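Local coordinates for putative polyphosphate kinase 2 family protein (Arthrobacter aurescens, PDB 3RHF) that probably transfers phosphate between polyphosphate and nucleotides, at residues V7-F12 against A44-L49; V19-G23 against P241-P246; N72-L77 against P130-M134; M83-G87 against Q193-L197. All coordinates share one frame. Numbering follows the deposited sequence.

Contact 1: V7-F12 against A44-L49; sequences VAAVEF and ADGKAL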
loop_
_atom_site.group_PDB
_atom_site.type_symbol
_atom_site.label_atom_id
_atom_site.label_comp_id
_atom_site.label_asym_id
_atom_site.label_seq_id
_atom_site.Cartn_x
_atom_site.Cartn_y
_atom_site.Cartn_z
ATOM N N VAL A 7 2.793 -21.622 -17.894
ATOM C CA VAL A 7 2.301 -20.954 -19.157
ATOM C C VAL A 7 2.794 -19.468 -19.323
ATOM O O VAL A 7 3.169 -18.806 -18.348
ATOM C CB VAL A 7 0.736 -21.098 -19.297
ATOM C CG1 VAL A 7 0.083 -19.828 -19.779
ATOM C CG2 VAL A 7 0.394 -22.249 -20.226
ATOM N N ALA A 8 2.797 -18.987 -20.582
ATOM C CA ALA A 8 3.430 -17.718 -21.010
ATOM C C ALA A 8 2.412 -16.557 -21.232
ATOM O O ALA A 8 1.164 -16.793 -21.382
ATOM C CB ALA A 8 4.284 -17.944 -22.304
ATOM N N ALA A 9 2.949 -15.318 -21.260
ATOM C CA ALA A 9 2.134 -14.113 -21.285
ATOM C C ALA A 9 1.528 -13.897 -22.659
ATOM O O ALA A 9 2.245 -13.640 -23.606
ATOM C CB ALA A 9 2.936 -12.896 -20.878
ATOM N N VAL A 10 0.197 -13.994 -22.710
ATOM C CA VAL A 10 -0.614 -13.590 -23.819
ATOM C C VAL A 10 -1.111 -12.182 -23.489
ATOM O O VAL A 10 -1.776 -11.953 -22.481
ATOM C CB VAL A 10 -1.804 -14.572 -24.018
ATOM C CG1 VAL A 10 -2.652 -14.132 -25.197
ATOM C CG2 VAL A 10 -1.321 -16.034 -24.219
ATOM N N GLU A 11 -0.742 -11.237 -24.339
ATOM C CA GLU A 11 -1.074 -9.838 -24.190
ATOM C C GLU A 11 -2.430 -9.556 -24.771
ATOM O O GLU A 11 -2.969 -10.350 -25.520
ATOM C CB GLU A 11 -0.102 -8.990 -24.996
ATOM C CG GLU A 11 1.363 -9.186 -24.728
ATOM C CD GLU A 11 1.816 -8.635 -23.381
ATOM O OE1 GLU A 11 1.164 -7.698 -22.823
ATOM O OE2 GLU A 11 2.854 -9.159 -22.879
ATOM N N PHE A 12 -2.962 -8.384 -24.482
ATOM C CA PHE A 12 -4.215 -7.980 -25.069
ATOM C C PHE A 12 -4.077 -7.898 -26.594
ATOM O O PHE A 12 -3.097 -7.337 -27.098
ATOM C CB PHE A 12 -4.666 -6.614 -24.491
ATOM C CG PHE A 12 -5.424 -6.744 -23.220
ATOM C CD1 PHE A 12 -6.794 -6.765 -23.229
ATOM C CD2 PHE A 12 -4.757 -6.902 -22.021
ATOM C CE1 PHE A 12 -7.511 -6.926 -22.048
ATOM C CE2 PHE A 12 -5.445 -7.055 -20.866
ATOM C CZ PHE A 12 -6.851 -7.080 -20.876
ATOM N N ALA A 44 -5.473 -19.139 -17.235
ATOM C CA ALA A 44 -4.062 -19.466 -17.031
ATOM C C ALA A 44 -3.153 -18.425 -17.684
ATOM O O ALA A 44 -2.105 -18.089 -17.122
ATOM C CB ALA A 44 -3.737 -20.833 -17.542
ATOM N N ASP A 45 -3.555 -17.932 -18.860
ATOM C CA ASP A 45 -2.790 -16.934 -19.613
ATOM C C ASP A 45 -2.849 -15.543 -18.956
ATOM O O ASP A 45 -1.917 -14.729 -19.022
ATOM C CB ASP A 45 -3.378 -16.778 -21.028
ATOM C CG ASP A 45 -3.428 -18.086 -21.830
ATOM O OD1 ASP A 45 -2.402 -18.774 -21.998
ATOM O OD2 ASP A 45 -4.517 -18.407 -22.318
ATOM N N GLY A 46 -4.006 -15.284 -18.356
ATOM C CA GLY A 46 -4.296 -14.026 -17.679
ATOM C C GLY A 46 -3.507 -13.948 -16.383
ATOM O O GLY A 46 -2.991 -12.903 -16.056
ATOM N N LYS A 47 -3.437 -15.050 -15.637
ATOM C CA LYS A 47 -2.610 -15.067 -14.444
ATOM C C LYS A 47 -1.178 -14.826 -14.821
ATOM O O LYS A 47 -0.478 -14.186 -14.106
ATOM C CB LYS A 47 -2.732 -16.366 -13.658
ATOM C CG LYS A 47 -4.095 -16.493 -13.007
ATOM C CD LYS A 47 -4.066 -17.430 -11.739
ATOM C CE LYS A 47 -5.448 -17.435 -10.899
ATOM N NZ LYS A 47 -6.346 -16.181 -10.845
ATOM N N ALA A 48 -0.736 -15.324 -15.950
ATOM C CA ALA A 48 0.636 -15.101 -16.331
ATOM C C ALA A 48 0.844 -13.673 -16.851
ATOM O O ALA A 48 1.888 -13.096 -16.624
ATOM C CB ALA A 48 1.125 -16.178 -17.333
ATOM N N LEU A 49 -0.139 -13.089 -17.521
ATOM C CA LEU A 49 -0.052 -11.677 -17.888
ATOM C C LEU A 49 -0.027 -10.792 -16.668
ATOM O O LEU A 49 0.703 -9.843 -16.637
ATOM C CB LEU A 49 -1.202 -11.252 -18.800
ATOM C CG LEU A 49 -1.248 -9.775 -19.248
ATOM C CD1 LEU A 49 -0.040 -9.357 -20.102
ATOM C CD2 LEU A 49 -2.504 -9.539 -19.965
#
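The N-terminal tail Val7-Phe12 lies at the surface on the start of helix 43-69, with Phe12 reaching helix 250-266, and the conformation of Leu49 dominates the fit. With chi1 t and chi2 p, Leu49 sends CD2 to 3.6 Å from Val10 O and 4.0 Å from Phe12 CE2, while Leu49 CD1 sits 3.4 Å from Glu11 OE1. Glu11 starts away from the helix, but chi1 and chi2, both m, fold it back alongside Leu49, where its carboxylate forms a salt bridge with Arg56. Val10, t, brings CG2 to 3.7 Å from Asp45 OD1; Asp45 OD2 accepts a hydrogen bond from Val42 N. Val7 CG1 reaches Asp45 OD1 at 3.5 Å, but its chi1 of 138° lies between wells and the residue is poorly ordered, so the fit there is loosely defined. Ala48 CB is 3.5 Å from Val7 O. Across the segments the chemistry is therefore van der Waals contact alone, burying 410 Å² in total, and polar fixing of the tail comes from partners elsewhere, such as Arg56 and Tyr39.

Contact 2: V19-G23 against P241-P246; sequences VLRVG and PWHVVP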
loop_
_atom_site.group_PDB
_atom_site.type_symbol
_atom_site.label_atom_id
_atom_site.label_comp_id
_atom_site.label_asym_id
_atom_site.label_seq_id
_atom_site.Cartn_x
_atom_site.Cartn_y
_atom_site.Cartn_z
ATOM N N VAL A 19 -11.820 -1.103 -26.478
ATOM C CA VAL A 19 -12.996 -1.947 -26.468
ATOM C C VAL A 19 -13.865 -1.674 -25.247
ATOM O O VAL A 19 -15.063 -1.941 -25.305
ATOM C CB VAL A 19 -12.656 -3.482 -26.613
ATOM C CG1 VAL A 19 -11.993 -3.748 -27.966
ATOM C CG2 VAL A 19 -11.751 -4.023 -25.504
ATOM N N LEU A 20 -13.304 -1.149 -24.144
ATOM C CA LEU A 20 -14.092 -0.991 -22.897
ATOM C C LEU A 20 -14.597 0.419 -22.684
ATOM O O LEU A 20 -15.332 0.673 -21.735
ATOM C CB LEU A 20 -13.309 -1.437 -21.658
ATOM C CG LEU A 20 -12.967 -2.913 -21.573
ATOM C CD1 LEU A 20 -12.230 -3.181 -20.242
ATOM C CD2 LEU A 20 -14.228 -3.808 -21.749
ATOM N N ARG A 21 -14.214 1.314 -23.587
ATOM C CA ARG A 21 -14.591 2.748 -23.532
ATOM C C ARG A 21 -16.102 2.931 -23.628
ATOM O O ARG A 21 -16.765 2.190 -24.329
ATOM C CB ARG A 21 -13.935 3.478 -24.708
ATOM C CG ARG A 21 -13.663 4.952 -24.525
ATOM C CD ARG A 21 -12.898 5.587 -25.742
ATOM N NE ARG A 21 -13.155 7.033 -25.788
ATOM C CZ ARG A 21 -14.185 7.620 -26.421
ATOM N NH1 ARG A 21 -14.331 8.955 -26.364
ATOM N NH2 ARG A 21 -15.075 6.897 -27.125
ATOM N N VAL A 22 -16.640 3.903 -22.912
ATOM C CA VAL A 22 -18.029 4.303 -23.079
ATOM C C VAL A 22 -18.124 5.482 -24.059
ATOM O O VAL A 22 -17.811 6.625 -23.724
ATOM C CB VAL A 22 -18.656 4.656 -21.740
ATOM C CG1 VAL A 22 -20.008 5.354 -21.929
ATOM C CG2 VAL A 22 -18.754 3.423 -20.896
ATOM N N GLY A 23 -18.544 5.173 -25.278
ATOM C CA GLY A 23 -18.581 6.148 -26.364
ATOM C C GLY A 23 -19.999 6.549 -26.677
ATOM O O GLY A 23 -20.934 6.131 -26.007
ATOM N N PRO A 241 -12.747 9.512 -20.078
ATOM C CA PRO A 241 -13.691 8.524 -20.505
ATOM C C PRO A 241 -14.016 7.607 -19.372
ATOM O O PRO A 241 -13.137 7.366 -18.535
ATOM C CB PRO A 241 -12.929 7.743 -21.572
ATOM C CG PRO A 241 -11.767 8.575 -21.939
ATOM C CD PRO A 241 -11.437 9.320 -20.712
ATOM N N TRP A 242 -15.246 7.077 -19.362
ATOM C CA TRP A 242 -15.571 5.929 -18.512
ATOM C C TRP A 242 -15.168 4.618 -19.185
ATOM O O TRP A 242 -15.134 4.535 -20.385
ATOM C CB TRP A 242 -17.052 5.874 -18.223
ATOM C CG TRP A 242 -17.418 6.588 -17.027
ATOM C CD1 TRP A 242 -18.060 7.806 -16.945
ATOM C CD2 TRP A 242 -17.221 6.144 -15.730
ATOM N NE1 TRP A 242 -18.246 8.137 -15.651
ATOM C CE2 TRP A 242 -17.728 7.142 -14.868
ATOM C CE3 TRP A 242 -16.655 5.007 -15.189
ATOM C CZ2 TRP A 242 -17.684 7.028 -13.483
ATOM C CZ3 TRP A 242 -16.590 4.890 -13.792
ATOM C CH2 TRP A 242 -17.100 5.894 -12.961
ATOM N N HIS A 243 -14.825 3.616 -18.409
ATOM C CA HIS A 243 -14.628 2.309 -18.951
ATOM C C HIS A 243 -15.437 1.363 -18.105
ATOM O O HIS A 243 -15.419 1.454 -16.895
ATOM C CB HIS A 243 -13.169 1.897 -18.901
ATOM C CG HIS A 243 -12.248 2.854 -19.577
ATOM N ND1 HIS A 243 -11.727 3.948 -18.936
ATOM C CD2 HIS A 243 -11.750 2.875 -20.838
ATOM C CE1 HIS A 243 -10.962 4.613 -19.781
ATOM N NE2 HIS A 243 -10.946 3.973 -20.937
ATOM N N VAL A 244 -16.137 0.457 -18.755
ATOM C CA VAL A 244 -16.931 -0.546 -18.080
ATOM C C VAL A 244 -16.302 -1.892 -18.436
ATOM O O VAL A 244 -16.230 -2.256 -19.608
ATOM C CB VAL A 244 -18.395 -0.511 -18.551
ATOM C CG1 VAL A 244 -19.115 -1.795 -18.082
ATOM C CG2 VAL A 244 -19.116 0.784 -18.073
ATOM N N VAL A 245 -15.827 -2.576 -17.393
ATOM C CA VAL A 245 -14.984 -3.730 -17.466
ATOM C C VAL A 245 -15.790 -4.922 -16.950
ATOM O O VAL A 245 -16.111 -5.003 -15.748
ATOM C CB VAL A 245 -13.761 -3.574 -16.536
ATOM C CG1 VAL A 245 -12.970 -4.805 -16.562
ATOM C CG2 VAL A 245 -12.874 -2.355 -16.912
ATOM N N PRO A 246 -16.135 -5.863 -17.842
ATOM C CA PRO A 246 -16.821 -7.077 -17.435
ATOM C C PRO A 246 -16.028 -7.756 -16.322
ATOM O O PRO A 246 -14.830 -7.961 -16.477
ATOM C CB PRO A 246 -16.783 -7.895 -18.690
ATOM C CG PRO A 246 -16.907 -6.944 -19.739
ATOM C CD PRO A 246 -16.156 -5.721 -19.297
#
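This is an antiparallel backbone pairing on the edge of the central sheet: the segment Val19-Gly23, which follows helix 16-19, runs along strand 242-246, an outermost strand within this chain. Two hydrogen bonds define it. Val244 N donates to Leu20 O at 3.1 Å (159°), and Val22 N donates to Trp242 O at 3.0 Å (153°). These bonds flank Arg21 and His243, which form a single non-hydrogen-bonded bridge with their CA atoms 4.6 Å apart; a CA-H...O contact from His243 CA to Leu20 O, 3.3 Å, accompanies it. Side chains then divide between two faces. Val22 CG2 lies 3.9 Å from Val244 CG2 and 4.0 Å from Trp242 CB, and both valines touch Phe232 of helix 221-235. Leu20 serves the other face, with CD1 3.5 Å from Val245 CG2 and CD2 3.7 Å from Pro246 CD, and it packs against Tyr252 and Ala256 of helix 250-266. Arg21 points its CA-to-CB bond away, although its CG remains 4.1 Å from Pro241 CB. On its far side the strand pairs through His243 and Val245 with strand 179-187. A short antiparallel addition thus flanks the otherwise parallel five-stranded sheet of a three-layer alpha/beta/alpha sandwich of the P-loop NTPase type.

Contact 3: N72-L77 against P130-M134; sequences NPKRLL and PAAGM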
loop_
_atom_site.group_PDB
_atom_site.type_symbol
_atom_site.label_atom_id
_atom_site.label_comp_id
_atom_site.label_asym_id
_atom_site.label_seq_id
_atom_site.Cartn_x
_atom_site.Cartn_y
_atom_site.Cartn_z
ATOM N N ASN A 72 8.382 17.329 -12.750
ATOM C CA ASN A 72 7.306 16.988 -13.691
ATOM C C ASN A 72 5.946 17.118 -13.020
ATOM O O ASN A 72 5.766 16.665 -11.902
ATOM C CB ASN A 72 7.479 15.569 -14.237
ATOM C CG ASN A 72 6.775 15.381 -15.557
ATOM O OD1 ASN A 72 5.619 15.744 -15.697
ATOM N ND2 ASN A 72 7.479 14.856 -16.544
ATOM N N PRO A 73 4.984 17.751 -13.689
ATOM C CA PRO A 73 3.712 17.844 -12.986
ATOM C C PRO A 73 2.769 16.663 -13.184
ATOM O O PRO A 73 1.695 16.638 -12.570
ATOM C CB PRO A 73 3.081 19.120 -13.575
ATOM C CG PRO A 73 3.661 19.267 -14.914
ATOM C CD PRO A 73 5.019 18.629 -14.882
ATOM N N LYS A 74 3.125 15.682 -13.995
ATOM C CA LYS A 74 2.152 14.680 -14.349
ATOM C C LYS A 74 1.885 13.732 -13.204
ATOM O O LYS A 74 2.736 13.487 -12.385
ATOM C CB LYS A 74 2.580 13.920 -15.584
ATOM C CG LYS A 74 2.593 14.746 -16.885
ATOM C CD LYS A 74 3.013 13.830 -18.042
ATOM C CE LYS A 74 3.798 14.529 -19.213
ATOM N NZ LYS A 74 5.249 14.082 -19.322
ATOM N N ARG A 75 0.664 13.213 -13.145
ATOM C CA ARG A 75 0.249 12.292 -12.107
ATOM C C ARG A 75 -0.930 11.507 -12.646
ATOM O O ARG A 75 -1.372 11.755 -13.746
ATOM C CB ARG A 75 -0.171 13.068 -10.878
ATOM C CG ARG A 75 -1.353 13.982 -11.139
ATOM C CD ARG A 75 -1.378 15.128 -10.155
ATOM N NE ARG A 75 -0.598 16.230 -10.672
ATOM C CZ ARG A 75 -0.296 17.324 -10.006
ATOM N NH1 ARG A 75 0.410 18.251 -10.611
ATOM N NH2 ARG A 75 -0.680 17.495 -8.749
ATOM N N LEU A 76 -1.442 10.575 -11.867
ATOM C CA LEU A 76 -2.471 9.701 -12.338
ATOM C C LEU A 76 -3.483 9.419 -11.254
ATOM O O LEU A 76 -3.163 9.376 -10.093
ATOM C CB LEU A 76 -1.825 8.397 -12.856
ATOM C CG LEU A 76 -2.706 7.519 -13.775
ATOM C CD1 LEU A 76 -1.987 7.004 -14.974
ATOM C CD2 LEU A 76 -3.242 6.378 -13.023
ATOM N N LEU A 77 -4.726 9.216 -11.658
ATOM C CA LEU A 77 -5.849 8.988 -10.740
ATOM C C LEU A 77 -6.740 7.891 -11.328
ATOM O O LEU A 77 -7.384 8.080 -12.384
ATOM C CB LEU A 77 -6.669 10.279 -10.517
ATOM C CG LEU A 77 -7.896 10.198 -9.556
ATOM C CD1 LEU A 77 -7.507 9.697 -8.143
ATOM C CD2 LEU A 77 -8.732 11.473 -9.434
ATOM N N PRO A 130 -4.358 13.213 -6.242
ATOM C CA PRO A 130 -2.968 12.899 -6.032
ATOM C C PRO A 130 -2.051 14.115 -6.320
ATOM O O PRO A 130 -2.403 15.016 -7.096
ATOM C CB PRO A 130 -2.718 11.761 -6.981
ATOM C CG PRO A 130 -3.649 12.029 -8.118
ATOM C CD PRO A 130 -4.864 12.668 -7.510
ATOM N N ALA A 131 -0.914 14.144 -5.642
ATOM C CA ALA A 131 0.070 15.179 -5.876
ATOM C C ALA A 131 0.897 14.795 -7.131
ATOM O O ALA A 131 0.849 13.642 -7.589
ATOM C CB ALA A 131 0.990 15.318 -4.619
ATOM N N ALA A 132 1.631 15.776 -7.667
ATOM C CA ALA A 132 2.652 15.554 -8.716
ATOM C C ALA A 132 3.474 14.284 -8.498
ATOM O O ALA A 132 3.966 14.027 -7.425
ATOM C CB ALA A 132 3.596 16.738 -8.824
ATOM N N GLY A 133 3.597 13.481 -9.531
ATOM C CA GLY A 133 4.359 12.269 -9.432
ATOM C C GLY A 133 3.677 11.129 -8.709
ATOM O O GLY A 133 4.291 10.070 -8.533
HETATM N N MSE A 134 2.431 11.313 -8.284
HETATM C CA MSE A 134 1.773 10.278 -7.524
HETATM C C MSE A 134 0.739 9.536 -8.352
HETATM O O MSE A 134 0.232 10.070 -9.349
HETATM C CB MSE A 134 1.117 10.850 -6.295
HETATM C CG MSE A 134 2.044 11.641 -5.349
HETATM SE SE MSE A 134 3.306 10.489 -4.395
HETATM C CE MSE A 134 2.142 9.576 -3.118
#
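Two backbone hydrogen bonds lead this contact: Gly133 N donates to Lys74 O at 3.0 Å (155°), and Leu76 N donates to Met134 O at 3.1 Å (159°). Between them Arg75 curls over the loop. Its NH1 bonds to Pro73 O within its own segment at 2.8 Å, and its NH2 makes a weak, nearly linear bond to Pro130 O, 3.4 Å at 177°. The loop's shape comes from a type II turn, Ala131 to Met134, closed by Met134 N to Ala131 O at 2.9 Å; Gly133 takes the positive phi of 77° that favours glycine. On the other segment an Asx turn, with Lys74 N bonded to Asn72 OD1 at 3.0 Å, precedes strand 75-82. Packing follows outward: Pro130 CG lies 3.3 Å from Leu76 O, Pro130 CD is 4.0 Å from Leu77 CD1, and Ala132 CB is 3.8 Å from Asn72 O. Here two neighbouring parallel strands, 75-82 and 135-139, begin side by side, the pairing continuing from Leu76 to Gly136, as in the central sheet of a P-loop NTPase fold.

Contact 4: M83-G87 against Q193-L197; sequences MDTAG and QKKRL. With PO4 (phosphate ion), chain I.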
loop_
_atom_site.group_PDB
_atom_site.type_symbol
_atom_site.label_atom_id
_atom_site.label_comp_id
_atom_site.label_asym_id
_atom_site.label_seq_id
_atom_site.Cartn_x
_atom_site.Cartn_y
_atom_site.Cartn_z
HETATM N N MSE A 83 -20.692 -2.293 -7.693
HETATM C CA MSE A 83 -21.554 -2.842 -6.667
HETATM C C MSE A 83 -20.733 -3.734 -5.729
HETATM O O MSE A 83 -19.659 -4.237 -6.120
HETATM C CB MSE A 83 -22.660 -3.681 -7.333
HETATM C CG MSE A 83 -23.496 -2.930 -8.365
HETATM SE SE MSE A 83 -24.504 -1.388 -7.626
HETATM C CE MSE A 83 -25.543 -2.340 -6.244
ATOM N N ASP A 84 -21.233 -3.946 -4.509
ATOM C CA ASP A 84 -20.471 -4.687 -3.520
ATOM C C ASP A 84 -20.311 -6.083 -4.022
ATOM O O ASP A 84 -21.183 -6.569 -4.736
ATOM C CB ASP A 84 -21.123 -4.693 -2.127
ATOM C CG ASP A 84 -20.991 -3.328 -1.387
ATOM O OD1 ASP A 84 -20.041 -2.544 -1.642
ATOM O OD2 ASP A 84 -21.860 -3.029 -0.534
ATOM N N THR A 85 -19.192 -6.739 -3.679
ATOM C CA THR A 85 -18.931 -8.071 -4.193
ATOM C C THR A 85 -18.208 -8.032 -5.545
ATOM O O THR A 85 -17.556 -9.006 -5.918
ATOM C CB THR A 85 -20.313 -8.830 -4.260
ATOM O OG1 THR A 85 -20.379 -9.772 -3.182
ATOM C CG2 THR A 85 -20.564 -9.449 -5.562
ATOM N N ALA A 86 -18.292 -6.927 -6.289
ATOM C CA ALA A 86 -17.733 -6.875 -7.676
ATOM C C ALA A 86 -16.197 -6.943 -7.714
ATOM O O ALA A 86 -15.594 -7.098 -8.780
ATOM C CB ALA A 86 -18.188 -5.648 -8.386
ATOM N N GLY A 87 -15.566 -6.778 -6.549
ATOM C CA GLY A 87 -14.125 -6.903 -6.427
ATOM C C GLY A 87 -13.290 -5.632 -6.498
ATOM O O GLY A 87 -12.143 -5.705 -6.926
ATOM N N GLN A 193 -23.565 -11.459 -8.247
ATOM C CA GLN A 193 -23.579 -10.912 -6.898
ATOM C C GLN A 193 -24.164 -11.935 -5.907
ATOM O O GLN A 193 -23.620 -12.161 -4.815
ATOM C CB GLN A 193 -24.406 -9.652 -6.841
ATOM C CG GLN A 193 -23.906 -8.664 -5.914
ATOM C CD GLN A 193 -24.932 -8.109 -4.963
ATOM O OE1 GLN A 193 -25.856 -8.805 -4.586
ATOM N NE2 GLN A 193 -24.703 -6.857 -4.484
ATOM N N LYS A 194 -25.281 -12.536 -6.304
ATOM C CA LYS A 194 -25.940 -13.565 -5.505
ATOM C C LYS A 194 -24.983 -14.722 -5.240
ATOM O O LYS A 194 -24.822 -15.147 -4.107
ATOM C CB LYS A 194 -27.246 -14.034 -6.170
ATOM C CG LYS A 194 -27.835 -15.286 -5.558
ATOM C CD LYS A 194 -29.388 -15.357 -5.603
ATOM C CE LYS A 194 -29.987 -15.506 -6.999
ATOM N NZ LYS A 194 -31.496 -15.710 -6.904
ATOM N N LYS A 195 -24.327 -15.195 -6.289
ATOM C CA LYS A 195 -23.337 -16.260 -6.157
ATOM C C LYS A 195 -22.238 -15.858 -5.164
ATOM O O LYS A 195 -21.781 -16.657 -4.362
ATOM C CB LYS A 195 -22.749 -16.555 -7.534
ATOM C CG LYS A 195 -22.032 -17.909 -7.675
ATOM C CD LYS A 195 -21.193 -18.019 -8.989
ATOM C CE LYS A 195 -19.963 -19.000 -8.912
ATOM N NZ LYS A 195 -19.005 -18.779 -10.090
ATOM N N ARG A 196 -21.831 -14.596 -5.202
ATOM C CA ARG A 196 -20.783 -14.138 -4.320
ATOM C C ARG A 196 -21.240 -13.994 -2.860
ATOM O O ARG A 196 -20.486 -14.372 -1.962
ATOM C CB ARG A 196 -20.084 -12.875 -4.870
ATOM C CG ARG A 196 -19.267 -13.214 -6.094
ATOM C CD ARG A 196 -18.639 -12.032 -6.775
ATOM N NE ARG A 196 -18.067 -12.403 -8.075
ATOM C CZ ARG A 196 -17.274 -11.617 -8.804
ATOM N NH1 ARG A 196 -16.917 -10.415 -8.372
ATOM N NH2 ARG A 196 -16.875 -11.994 -9.980
ATOM N N LEU A 197 -22.439 -13.467 -2.614
ATOM C CA LEU A 197 -22.910 -13.344 -1.228
ATOM C C LEU A 197 -23.114 -14.726 -0.630
ATOM O O LEU A 197 -22.789 -14.965 0.547
ATOM C CB LEU A 197 -24.192 -12.546 -1.131
ATOM C CG LEU A 197 -24.097 -11.061 -1.432
ATOM C CD1 LEU A 197 -25.495 -10.521 -1.583
ATOM C CD2 LEU A 197 -23.338 -10.314 -0.340
HETATM P P PO4 I . -16.168 -5.050 -3.460
HETATM O O1 PO4 I . -17.296 -5.090 -2.372
HETATM O O2 PO4 I . -15.846 -6.589 -3.766
HETATM O O3 PO4 I . -16.576 -4.308 -4.774
HETATM O O4 PO4 I . -14.938 -4.299 -2.857
HETATM O O HOH W 1 -14.596 -9.198 -9.953
#
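Met83-Gly87 belongs to a phosphate-binding P-loop, recognisable from its place between strand 75-82 and helix 88-98, from its sequence and from the bound phosphate; helix 190-202 packs against it. Thr85 N donates to phosphate O1 at 2.8 Å and Gly87 N to phosphate O2 at 2.8 Å, while Lys88 NZ and Gly89 N complete the grip. A type II turn, with Ala86 N bonded to Met83 O at 3.0 Å, places Thr85 at a phi of 88° with its CA-to-CB bond toward the helix. There Thr85 CG2 meets Gln193 CG at 3.5 Å and Arg196 CD at 3.4 Å. Arg196 NH1 donates to Thr85 O at 2.9 Å (163°), and a water bridges this NH1, at 3.1 Å, to Ala86 O, at 2.6 Å. Glu192 and Ala247 O engage the rest of the guanidinium. The loop thus divides its polar groups: amides of Thr85 and Gly87 meet the anion, whereas carbonyls of Thr85 and Ala86 are satisfied by the cationic arginine and its water.

Contact 4 contains the P-loop and probably marks the active site of this family; its phosphate, probably from the crystallisation liquor, is consistent with that. Contact 3 is at the far end of the sheet, its centre about 32 Å from that of contact 4 on the opposite side of the chain's centre, yet strand 75-82 runs from contact 3 into the loop of contact 4. Contact 2 is nearer, with centres about 20 Å and nearest atoms about 7 Å apart, and encloses contacts 3 and 4 along the chain. Contact 1 sits peripherally, about 25 Å from contact 4 between centres. Its segments alternate with those of contact 2, whose nearest atoms are about 6 Å away.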